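Local coordinates for TRAP solute Binding Protein (Uncultured marine bacterium, PDB 5I7I) that binds aromatic acids such as 3-hydroxybenzoate and, as the solute-binding protein of a TRAP transporter, probably delivers them for uptake, at residues Trp89-Tyr94 and Thr236-Leu241; Cys143-Lys148 and Leu273-Glu278; Lys166-Thr171 and Met205-Glu210. All blocks are in the same frame, centred on the assembly; numbering follows the deposited sequence.

Contact 1: residues Trp89-Tyr94 and Thr236-Leu241. With 3HB (3-hydroxybenzoic acid), chain C.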
loop_
_atom_site.group_PDB
_atom_site.type_symbol
_atom_site.label_atom_id
_atom_site.label_comp_id
_atom_site.label_asym_id
_atom_site.label_seq_id
_atom_site.Cartn_x
_atom_site.Cartn_y
_atom_site.Cartn_z
ATOM N N TRP A 89 8.490 -6.473 3.996
ATOM C CA TRP A 89 7.284 -5.972 3.352
ATOM C C TRP A 89 6.888 -4.712 4.096
ATOM O O TRP A 89 6.793 -4.717 5.327
ATOM C CB TRP A 89 6.163 -7.008 3.396
ATOM C CG TRP A 89 4.892 -6.570 2.693
ATOM C CD1 TRP A 89 4.553 -6.829 1.409
ATOM C CD2 TRP A 89 3.800 -5.841 3.257
ATOM N NE1 TRP A 89 3.328 -6.289 1.121
ATOM C CE2 TRP A 89 2.842 -5.680 2.240
ATOM C CE3 TRP A 89 3.537 -5.307 4.515
ATOM C CZ2 TRP A 89 1.636 -5.019 2.448
ATOM C CZ3 TRP A 89 2.355 -4.630 4.714
ATOM C CH2 TRP A 89 1.420 -4.492 3.690
ATOM N N THR A 90 6.686 -3.620 3.364
ATOM C CA THR A 90 6.347 -2.381 4.042
ATOM C C THR A 90 5.562 -1.465 3.110
ATOM O O THR A 90 5.282 -1.804 1.963
ATOM C CB THR A 90 7.623 -1.726 4.571
ATOM O OG1 THR A 90 7.238 -0.647 5.426
ATOM C CG2 THR A 90 8.504 -1.220 3.438
ATOM N N VAL A 91 5.194 -0.297 3.639
ATOM C CA VAL A 91 4.523 0.761 2.882
ATOM C C VAL A 91 5.573 1.802 2.518
ATOM O O VAL A 91 6.232 2.347 3.407
ATOM C CB VAL A 91 3.380 1.395 3.698
ATOM C CG1 VAL A 91 2.761 2.575 2.972
ATOM C CG2 VAL A 91 2.259 0.373 4.000
ATOM N N ALA A 92 5.735 2.081 1.220
ATOM C CA ALA A 92 6.801 2.976 0.770
ATOM C C ALA A 92 6.710 4.330 1.456
ATOM O O ALA A 92 7.712 4.871 1.939
ATOM C CB ALA A 92 6.709 3.177 -0.741
ATOM N N GLY A 93 5.512 4.897 1.504
ATOM C CA GLY A 93 5.297 6.213 2.047
ATOM C C GLY A 93 5.373 6.334 3.552
ATOM O O GLY A 93 5.232 7.444 4.076
ATOM N N TYR A 94 5.593 5.234 4.283
ATOM C CA TYR A 94 5.887 5.383 5.705
ATOM C C TYR A 94 7.192 6.130 5.931
ATOM O O TYR A 94 7.420 6.616 7.039
ATOM C CB TYR A 94 5.949 4.028 6.412
ATOM C CG TYR A 94 4.616 3.352 6.714
ATOM C CD1 TYR A 94 3.399 3.911 6.332
ATOM C CD2 TYR A 94 4.596 2.155 7.400
ATOM C CE1 TYR A 94 2.218 3.279 6.626
ATOM C CE2 TYR A 94 3.428 1.530 7.705
ATOM C CZ TYR A 94 2.247 2.070 7.326
ATOM O OH TYR A 94 1.082 1.398 7.655
ATOM N N THR A 236 -1.873 3.038 -2.021
ATOM C CA THR A 236 -0.510 3.373 -1.622
ATOM C C THR A 236 0.422 2.192 -1.904
ATOM O O THR A 236 0.049 1.033 -1.660
ATOM C CB THR A 236 -0.421 3.866 -0.160
ATOM O OG1 THR A 236 0.786 4.595 0.071
ATOM C CG2 THR A 236 -0.521 2.711 0.837
ATOM N N PRO A 237 1.585 2.441 -2.502
ATOM C CA PRO A 237 2.475 1.334 -2.871
ATOM C C PRO A 237 3.102 0.623 -1.685
ATOM O O PRO A 237 3.599 1.246 -0.740
ATOM C CB PRO A 237 3.534 2.004 -3.745
ATOM C CG PRO A 237 2.826 3.124 -4.350
ATOM C CD PRO A 237 1.918 3.647 -3.275
ATOM N N PHE A 238 3.077 -0.699 -1.769
ATOM C CA PHE A 238 3.816 -1.610 -0.914
ATOM C C PHE A 238 5.142 -1.994 -1.562
ATOM O O PHE A 238 5.233 -2.139 -2.779
ATOM C CB PHE A 238 3.023 -2.903 -0.745
ATOM C CG PHE A 238 1.658 -2.751 -0.131
ATOM C CD1 PHE A 238 1.450 -1.967 0.989
ATOM C CD2 PHE A 238 0.604 -3.464 -0.663
ATOM C CE1 PHE A 238 0.190 -1.881 1.572
ATOM C CE2 PHE A 238 -0.661 -3.409 -0.089
ATOM C CZ PHE A 238 -0.860 -2.616 1.039
ATOM N N LEU A 239 6.162 -2.190 -0.728
ATOM C CA LEU A 239 7.477 -2.630 -1.167
ATOM C C LEU A 239 7.749 -3.993 -0.560
ATOM O O LEU A 239 7.671 -4.164 0.662
ATOM C CB LEU A 239 8.564 -1.672 -0.686
ATOM C CG LEU A 239 8.362 -0.199 -1.036
ATOM C CD1 LEU A 239 9.468 0.649 -0.424
ATOM C CD2 LEU A 239 8.311 -0.027 -2.557
ATOM N N PHE A 240 8.109 -4.945 -1.415
ATOM C CA PHE A 240 8.552 -6.276 -1.001
ATOM C C PHE A 240 9.979 -6.377 -1.521
ATOM O O PHE A 240 10.198 -6.475 -2.732
ATOM C CB PHE A 240 7.623 -7.337 -1.585
ATOM C CG PHE A 240 7.862 -8.755 -1.073
ATOM C CD1 PHE A 240 8.115 -9.035 0.261
ATOM C CD2 PHE A 240 7.747 -9.824 -1.969
ATOM C CE1 PHE A 240 8.277 -10.361 0.674
ATOM C CE2 PHE A 240 7.919 -11.110 -1.566
ATOM C CZ PHE A 240 8.195 -11.383 -0.256
ATOM N N LEU A 241 10.946 -6.250 -0.609
ATOM C CA LEU A 241 12.335 -5.992 -0.959
ATOM C C LEU A 241 13.266 -6.957 -0.251
ATOM O O LEU A 241 13.006 -7.382 0.874
ATOM C CB LEU A 241 12.742 -4.588 -0.491
ATOM C CG LEU A 241 11.907 -3.416 -0.996
ATOM C CD1 LEU A 241 12.451 -2.146 -0.383
ATOM C CD2 LEU A 241 11.928 -3.346 -2.496
HETATM C "C1'" 3HB C . -1.992 1.432 5.582
HETATM O "O1'" 3HB C . -2.981 2.135 5.248
HETATM O "O2'" 3HB C . -1.051 1.941 6.244
HETATM C C1 3HB C . -1.951 -0.054 5.251
HETATM C C2 3HB C . -2.908 -0.584 4.388
HETATM C C3 3HB C . -2.894 -1.923 4.083
HETATM C C4 3HB C . -1.959 -2.749 4.646
HETATM C C5 3HB C . -0.998 -2.223 5.506
HETATM C C6 3HB C . -0.993 -0.878 5.815
HETATM O O3 3HB C . -3.846 -2.425 3.226
HETATM O O HOH W 1 3.365 3.959 -0.165
#

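Contact 2: residues Cys143-Lys148 and Leu273-Glu278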
loop_
_atom_site.group_PDB
_atom_site.type_symbol
_atom_site.label_atom_id
_atom_site.label_comp_id
_atom_site.label_asym_id
_atom_site.label_seq_id
_atom_site.Cartn_x
_atom_site.Cartn_y
_atom_site.Cartn_z
ATOM N N CYS A 143 0.232 -2.872 -4.683
ATOM C CA CYS A 143 -0.598 -1.962 -3.911
ATOM C C CYS A 143 -1.873 -2.668 -3.502
ATOM O O CYS A 143 -2.195 -3.749 -3.998
ATOM C CB CYS A 143 -0.900 -0.689 -4.705
ATOM S SG CYS A 143 -1.817 -0.968 -6.228
ATOM N N HIS A 144 -2.626 -2.012 -2.630
ATOM C CA HIS A 144 -3.909 -2.525 -2.189
ATOM C C HIS A 144 -5.027 -2.087 -3.143
ATOM O O HIS A 144 -4.877 -1.176 -3.959
ATOM C CB HIS A 144 -4.194 -2.147 -0.727
ATOM C CG HIS A 144 -4.151 -0.679 -0.388
ATOM N ND1 HIS A 144 -5.149 0.209 -0.740
ATOM C CD2 HIS A 144 -3.282 0.028 0.382
ATOM C CE1 HIS A 144 -4.876 1.401 -0.230
ATOM N NE2 HIS A 144 -3.760 1.316 0.470
ATOM N N ALA A 145 -6.155 -2.772 -3.062
ATOM C CA ALA A 145 -7.340 -2.285 -3.754
ATOM C C ALA A 145 -7.683 -0.896 -3.230
ATOM O O ALA A 145 -7.307 -0.539 -2.120
ATOM C CB ALA A 145 -8.497 -3.244 -3.513
ATOM N N PRO A 146 -8.368 -0.074 -4.013
ATOM C CA PRO A 146 -8.583 1.311 -3.579
ATOM C C PRO A 146 -9.094 1.433 -2.154
ATOM O O PRO A 146 -9.986 0.704 -1.715
ATOM C CB PRO A 146 -9.584 1.850 -4.592
ATOM C CG PRO A 146 -9.281 1.077 -5.833
ATOM C CD PRO A 146 -8.939 -0.322 -5.348
ATOM N N GLY A 147 -8.504 2.355 -1.422
ATOM C CA GLY A 147 -8.927 2.597 -0.063
ATOM C C GLY A 147 -10.323 3.183 0.053
ATOM O O GLY A 147 -10.876 3.765 -0.886
ATOM N N LYS A 148 -10.898 2.991 1.245
ATOM C CA LYS A 148 -12.218 3.479 1.599
ATOM C C LYS A 148 -12.088 4.423 2.790
ATOM O O LYS A 148 -11.056 4.483 3.479
ATOM C CB LYS A 148 -13.158 2.310 1.901
ATOM C CG LYS A 148 -13.552 1.461 0.680
ATOM C CD LYS A 148 -12.542 0.368 0.292
ATOM C CE LYS A 148 -12.927 -0.306 -1.004
ATOM N NZ LYS A 148 -11.893 -1.263 -1.484
ATOM N N LEU A 273 -4.305 -11.046 -5.354
ATOM C CA LEU A 273 -4.571 -11.403 -3.966
ATOM C C LEU A 273 -5.189 -10.243 -3.212
ATOM O O LEU A 273 -6.137 -10.433 -2.449
ATOM C CB LEU A 273 -3.287 -11.833 -3.280
ATOM C CG LEU A 273 -2.790 -13.233 -3.610
ATOM C CD1 LEU A 273 -1.348 -13.373 -3.209
ATOM C CD2 LEU A 273 -3.646 -14.278 -2.922
ATOM N N TRP A 274 -4.634 -9.034 -3.381
ATOM C CA TRP A 274 -5.134 -7.899 -2.610
ATOM C C TRP A 274 -6.552 -7.515 -3.023
ATOM O O TRP A 274 -7.345 -7.096 -2.172
ATOM C CB TRP A 274 -4.164 -6.711 -2.647
ATOM C CG TRP A 274 -3.426 -6.599 -1.345
ATOM C CD1 TRP A 274 -3.765 -5.810 -0.297
ATOM C CD2 TRP A 274 -2.274 -7.348 -0.937
ATOM N NE1 TRP A 274 -2.892 -6.004 0.742
ATOM C CE2 TRP A 274 -1.962 -6.938 0.374
ATOM C CE3 TRP A 274 -1.476 -8.322 -1.548
ATOM C CZ2 TRP A 274 -0.875 -7.462 1.081
ATOM C CZ3 TRP A 274 -0.389 -8.828 -0.849
ATOM C CH2 TRP A 274 -0.104 -8.402 0.449
ATOM N N ASP A 275 -6.915 -7.679 -4.297
ATOM C CA ASP A 275 -8.309 -7.499 -4.674
ATOM C C ASP A 275 -9.180 -8.507 -3.937
ATOM O O ASP A 275 -10.242 -8.169 -3.402
ATOM C CB ASP A 275 -8.461 -7.660 -6.187
ATOM C CG ASP A 275 -7.943 -6.462 -6.979
ATOM O OD1 ASP A 275 -8.109 -5.324 -6.497
ATOM O OD2 ASP A 275 -7.394 -6.675 -8.075
ATOM N N GLY A 276 -8.750 -9.764 -3.909
ATOM C CA GLY A 276 -9.536 -10.778 -3.230
ATOM C C GLY A 276 -9.645 -10.547 -1.738
ATOM O O GLY A 276 -10.658 -10.903 -1.115
ATOM N N PHE A 277 -8.591 -10.007 -1.119
ATOM C CA PHE A 277 -8.618 -9.840 0.327
ATOM C C PHE A 277 -9.708 -8.870 0.769
ATOM O O PHE A 277 -10.161 -8.937 1.924
ATOM C CB PHE A 277 -7.291 -9.299 0.854
ATOM C CG PHE A 277 -6.083 -10.203 0.682
ATOM C CD1 PHE A 277 -6.158 -11.587 0.654
ATOM C CD2 PHE A 277 -4.836 -9.615 0.595
ATOM C CE1 PHE A 277 -5.005 -12.347 0.524
ATOM C CE2 PHE A 277 -3.705 -10.364 0.459
ATOM C CZ PHE A 277 -3.780 -11.737 0.429
ATOM N N GLU A 278 -10.134 -7.959 -0.106
ATOM C CA GLU A 278 -11.209 -7.043 0.271
ATOM C C GLU A 278 -12.500 -7.781 0.592
ATOM O O GLU A 278 -13.295 -7.293 1.402
ATOM C CB GLU A 278 -11.505 -6.034 -0.845
ATOM C CG GLU A 278 -10.406 -5.077 -1.174
ATOM C CD GLU A 278 -10.066 -4.180 -0.010
ATOM O OE1 GLU A 278 -10.787 -3.178 0.213
ATOM O OE2 GLU A 278 -9.094 -4.489 0.712
HETATM O O HOH W 2 -6.795 -4.687 -0.884
#

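Contact 3: residues Lys166-Thr171 and Met205-Glu210. With 3HB (3-hydroxybenzoic acid), chain C.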
loop_
_atom_site.group_PDB
_atom_site.type_symbol
_atom_site.label_atom_id
_atom_site.label_comp_id
_atom_site.label_asym_id
_atom_site.label_seq_id
_atom_site.Cartn_x
_atom_site.Cartn_y
_atom_site.Cartn_z
ATOM N N LYS A 166 -10.967 14.630 12.046
ATOM C CA LYS A 166 -9.557 14.268 12.077
ATOM C C LYS A 166 -9.436 12.881 11.469
ATOM O O LYS A 166 -9.901 11.901 12.055
ATOM C CB LYS A 166 -9.020 14.308 13.502
ATOM C CG LYS A 166 -8.996 15.737 14.047
ATOM C CD LYS A 166 -8.569 15.828 15.486
ATOM C CE LYS A 166 -9.533 15.099 16.357
ATOM N NZ LYS A 166 -9.304 15.381 17.789
ATOM N N MET A 167 -8.811 12.801 10.302
ATOM C CA MET A 167 -8.824 11.594 9.484
ATOM C C MET A 167 -7.404 11.110 9.262
ATOM O O MET A 167 -6.564 11.853 8.750
ATOM C CB MET A 167 -9.519 11.865 8.150
ATOM C CG MET A 167 -10.984 12.221 8.330
ATOM S SD MET A 167 -11.983 10.846 8.997
ATOM C CE MET A 167 -12.054 9.741 7.599
ATOM N N ARG A 168 -7.144 9.869 9.644
ATOM C CA ARG A 168 -5.828 9.273 9.441
ATOM C C ARG A 168 -5.607 8.888 7.978
ATOM O O ARG A 168 -6.494 8.330 7.320
ATOM C CB ARG A 168 -5.665 8.026 10.308
ATOM C CG ARG A 168 -4.395 7.230 10.061
ATOM C CD ARG A 168 -4.528 6.145 9.001
ATOM N NE ARG A 168 -3.262 5.437 8.864
ATOM C CZ ARG A 168 -3.002 4.495 7.959
ATOM N NH1 ARG A 168 -3.913 4.120 7.081
ATOM N NH2 ARG A 168 -1.811 3.912 7.949
ATOM N N GLY A 169 -4.402 9.146 7.487
ATOM C CA GLY A 169 -3.916 8.563 6.265
ATOM C C GLY A 169 -2.555 7.926 6.469
ATOM O O GLY A 169 -1.869 8.206 7.455
ATOM N N PRO A 170 -2.127 7.085 5.515
ATOM C CA PRO A 170 -0.880 6.311 5.697
ATOM C C PRO A 170 0.392 7.047 5.322
ATOM O O PRO A 170 1.472 6.648 5.787
ATOM C CB PRO A 170 -1.068 5.117 4.740
ATOM C CG PRO A 170 -1.983 5.658 3.680
ATOM C CD PRO A 170 -2.945 6.530 4.429
ATOM N N THR A 171 0.316 8.075 4.472
ATOM C CA THR A 171 1.488 8.732 3.920
ATOM C C THR A 171 1.174 10.202 3.704
ATOM O O THR A 171 0.025 10.634 3.778
ATOM C CB THR A 171 1.869 8.172 2.548
ATOM O OG1 THR A 171 0.933 8.672 1.589
ATOM C CG2 THR A 171 1.864 6.658 2.542
ATOM N N MET A 205 -10.429 7.266 9.356
ATOM C CA MET A 205 -9.214 6.946 8.623
ATOM C C MET A 205 -9.583 6.505 7.224
ATOM O O MET A 205 -10.725 6.118 6.943
ATOM C CB MET A 205 -8.392 5.832 9.281
ATOM C CG MET A 205 -9.048 4.455 9.254
ATOM S SD MET A 205 -10.328 4.250 10.474
ATOM C CE MET A 205 -10.688 2.513 10.195
ATOM N N VAL A 206 -8.572 6.498 6.366
ATOM C CA VAL A 206 -8.630 5.749 5.120
ATOM C C VAL A 206 -7.753 4.512 5.230
ATOM O O VAL A 206 -6.634 4.568 5.760
ATOM C CB VAL A 206 -8.297 6.582 3.867
ATOM C CG1 VAL A 206 -9.369 7.590 3.612
ATOM C CG2 VAL A 206 -6.945 7.213 3.973
ATOM N N VAL A 207 -8.311 3.387 4.787
ATOM C CA VAL A 207 -7.631 2.111 4.571
ATOM C C VAL A 207 -8.504 1.313 3.621
ATOM O O VAL A 207 -9.722 1.527 3.568
ATOM C CB VAL A 207 -7.469 1.262 5.849
ATOM C CG1 VAL A 207 -6.237 1.657 6.639
ATOM C CG2 VAL A 207 -8.699 1.327 6.741
ATOM N N PRO A 208 -7.951 0.350 2.906
ATOM C CA PRO A 208 -8.792 -0.647 2.249
ATOM C C PRO A 208 -9.427 -1.543 3.302
ATOM O O PRO A 208 -9.063 -1.527 4.474
ATOM C CB PRO A 208 -7.803 -1.419 1.375
ATOM C CG PRO A 208 -6.534 -1.371 2.186
ATOM C CD PRO A 208 -6.520 -0.028 2.871
ATOM N N TRP A 209 -10.398 -2.346 2.882
ATOM C CA TRP A 209 -11.032 -3.260 3.831
ATOM C C TRP A 209 -10.031 -4.253 4.410
ATOM O O TRP A 209 -10.151 -4.638 5.572
ATOM C CB TRP A 209 -12.142 -4.044 3.151
ATOM C CG TRP A 209 -13.321 -3.308 2.635
ATOM C CD1 TRP A 209 -13.695 -3.188 1.324
ATOM C CD2 TRP A 209 -14.342 -2.658 3.400
ATOM N NE1 TRP A 209 -14.870 -2.500 1.227
ATOM C CE2 TRP A 209 -15.294 -2.167 2.485
ATOM C CE3 TRP A 209 -14.558 -2.462 4.765
ATOM C CZ2 TRP A 209 -16.432 -1.489 2.893
ATOM C CZ3 TRP A 209 -15.688 -1.801 5.164
ATOM C CH2 TRP A 209 -16.618 -1.320 4.229
ATOM N N GLU A 210 -9.071 -4.724 3.597
ATOM C CA GLU A 210 -8.369 -5.975 3.908
ATOM C C GLU A 210 -7.572 -5.892 5.191
ATOM O O GLU A 210 -7.394 -6.912 5.865
ATOM C CB GLU A 210 -7.443 -6.369 2.749
ATOM C CG GLU A 210 -6.250 -5.431 2.522
ATOM C CD GLU A 210 -4.980 -5.839 3.251
ATOM O OE1 GLU A 210 -4.008 -5.043 3.228
ATOM O OE2 GLU A 210 -4.928 -6.946 3.839
HETATM C "C1'" 3HB C . -1.992 1.432 5.582
HETATM O "O1'" 3HB C . -2.981 2.135 5.248
HETATM O "O2'" 3HB C . -1.051 1.941 6.244
HETATM C C1 3HB C . -1.951 -0.054 5.251
HETATM C C2 3HB C . -2.908 -0.584 4.388
HETATM C C3 3HB C . -2.894 -1.923 4.083
HETATM C C4 3HB C . -1.959 -2.749 4.646
HETATM C C5 3HB C . -0.998 -2.223 5.506
HETATM C C6 3HB C . -0.993 -0.878 5.815
HETATM O O3 3HB C . -3.846 -2.425 3.226
#

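Contact 1: residues Trp89-Tyr94 and Thr236-Leu241
The carbonyl oxygen of P237 is gripped twice: A92 N donates to it at 3.0 Å, and a water donates to P237 O at 2.8 Å. The same water accepts from G93 N and donates to T236 OG1, a hydroxyl that is also bonded to E106, and in this way the 3-10 turn 92-94 is tied to T236 and P237 across from it. Further along, T90 and L239 form an antiparallel hydrogen-bonded pair, each backbone N reaching the other's O at 2.9 Å. T90 CG2 and the L239 side chain lie alongside one another, packed against helix 76-82.

W89, V91, F238 and F240 share the other face of the sheet. With its CG anti to the backbone N (chi1 -178°), the W89 indole swings toward F238 and puts CZ2 over the centre of the phenyl ring, 3.4 Å from F238 CD1. The planes stand 43° apart, so this is an oblique pair. V91 CG2 fills in at the phenyl edge, in the ring plane, 3.9 Å from F238 CD1, while V91 CB sits over the centre of the Y94 ring.

Y94 OH donates to O2' of 3-hydroxybenzoate at 2.6 Å, the W89 edge faces the ligand ring, CH2 3.8 Å from its C5, and V91 CG2 lies 3.9 Å from C6 of 3-hydroxybenzoate. A phenol for the carboxylate beside aromatic and aliphatic carbon for the ring is consistent with selectivity for aromatic acids.

Contact 2: residues Cys143-Lys148 and Leu273-Glu278
The loop carrying the pocket histidine H144, one of the crossings between the two domains, leans here on the long helix 264-287 through A145, K148, W274 and E278. K148 and E278 come at each other from opposite directions and close a salt bridge, K148 NZ to E278 OE1 at 2.8 Å. The ammonium meets OE1 on its anti side, 30° out of the carboxylate plane, and also bonds head-on to the carbonyl of its own loop, K148 NZ to P146 O at 2.7 Å. Each carboxylate oxygen has a second grip: OE1 also accepts from W209 N, and OE2 takes E210 N together with a water that bridges to A145 N and W274 O. So many donors around the buried carboxylate would probably keep it ionised.

Next to the salt bridge, A145 CB packs 3.5 Å from E278 CG and 3.7 Å from D275 OD1. D275 itself turns its oxygens to the backbone N atoms of A114 and E115, at the start of helix 114-126.

The loop runs from strand 136-143 of the five-stranded sheet to strand 148-151 of the six-stranded one, an interdomain connection of the kind seen in two-lobed solute-binding proteins. Within it, H144 CG lies between the backbone N and the carbonyl carbon (chi1 56°), which turns the ring away from the helix while CB stays against the indole, H144 CB to W274 CD1 at 3.7 Å. H144 ND1 donates to A145 O at 2.7 Å; the acceptor lies in the imidazole plane and the bond is almost straight, at 174°, fixing the ring's rotation where it touches 3-hydroxybenzoate.

Contact 3: residues Lys166-Thr171 and Met205-Glu210
Strands 166-169 and 205-207 run parallel, their axes 4.7 Å apart at closest approach and their directions 27° apart. R168 pairs with M205: V206 N donates to R168 O at 2.9 Å, and the CA-H of M205 points at the same oxygen. The two paired side chains leave on one face of the sheet, R168 CB 3.6 Å from M205 CB.

From there the arginine runs toward the ligand. Its CG is anti to the backbone N (chi1 173°) and the chain bends at chi2 (-90°), carrying the guanidinium alongside V206 and V207 to the ligand carboxylate. R168 NH1 gives one hydrogen to V206 O at 3.1 Å, in the guanidinium plane, and another to O1' of 3-hydroxybenzoate at 2.9 Å. R168 NH2 meets O2' of the ligand at 2.7 Å, completing a nearly straight two-pronged grip on the carboxylate, and is held in addition by M188 O. P170 lays its CA over one face of the guanidinium, toward the rim, and V207 CG1 packs 3.4 Å from R168 NH1. A leucine at R168 would probably leave the ligand carboxylate without its cationic mate and V206 O without the side-chain donor it has now.

At the far end of the ligand, O3 donates to E210 OE1 at 2.6 Å, and P208 CG crowds the same hydroxyl oxygen. An arginine clamping the carboxylate is the hallmark of TRAP solute-binding proteins; the E210 bond probably adds recognition of the 3-hydroxyl.

On the other edges, strand 166-169 is flanked by 184-187 and strand 204-207 by 148-151, while helix 193-198 packs through V193 on R168 and M205.

Along the chain the segments come as 89-94, 143-148, 166-171, 205-210, 236-241 and 273-278. Contacts 1 and 2 therefore interleave, and contact 3 falls within the span of both. Contact 1 belongs to the five-stranded sheet and contact 3 to the six-stranded one, and the loop of contact 2 connects them. The centres lie about 14 Å (1 and 2), 15 Å (1 and 3) and 13 Å (2 and 3) apart, around one ligand. Direct packing joins them: F238 CE2 lies 3.5 Å from H144 N. With both lobes and a crossing between them touching 3-hydroxybenzoate, the arrangement is consistent with a closed, ligand-bound two-domain binding protein.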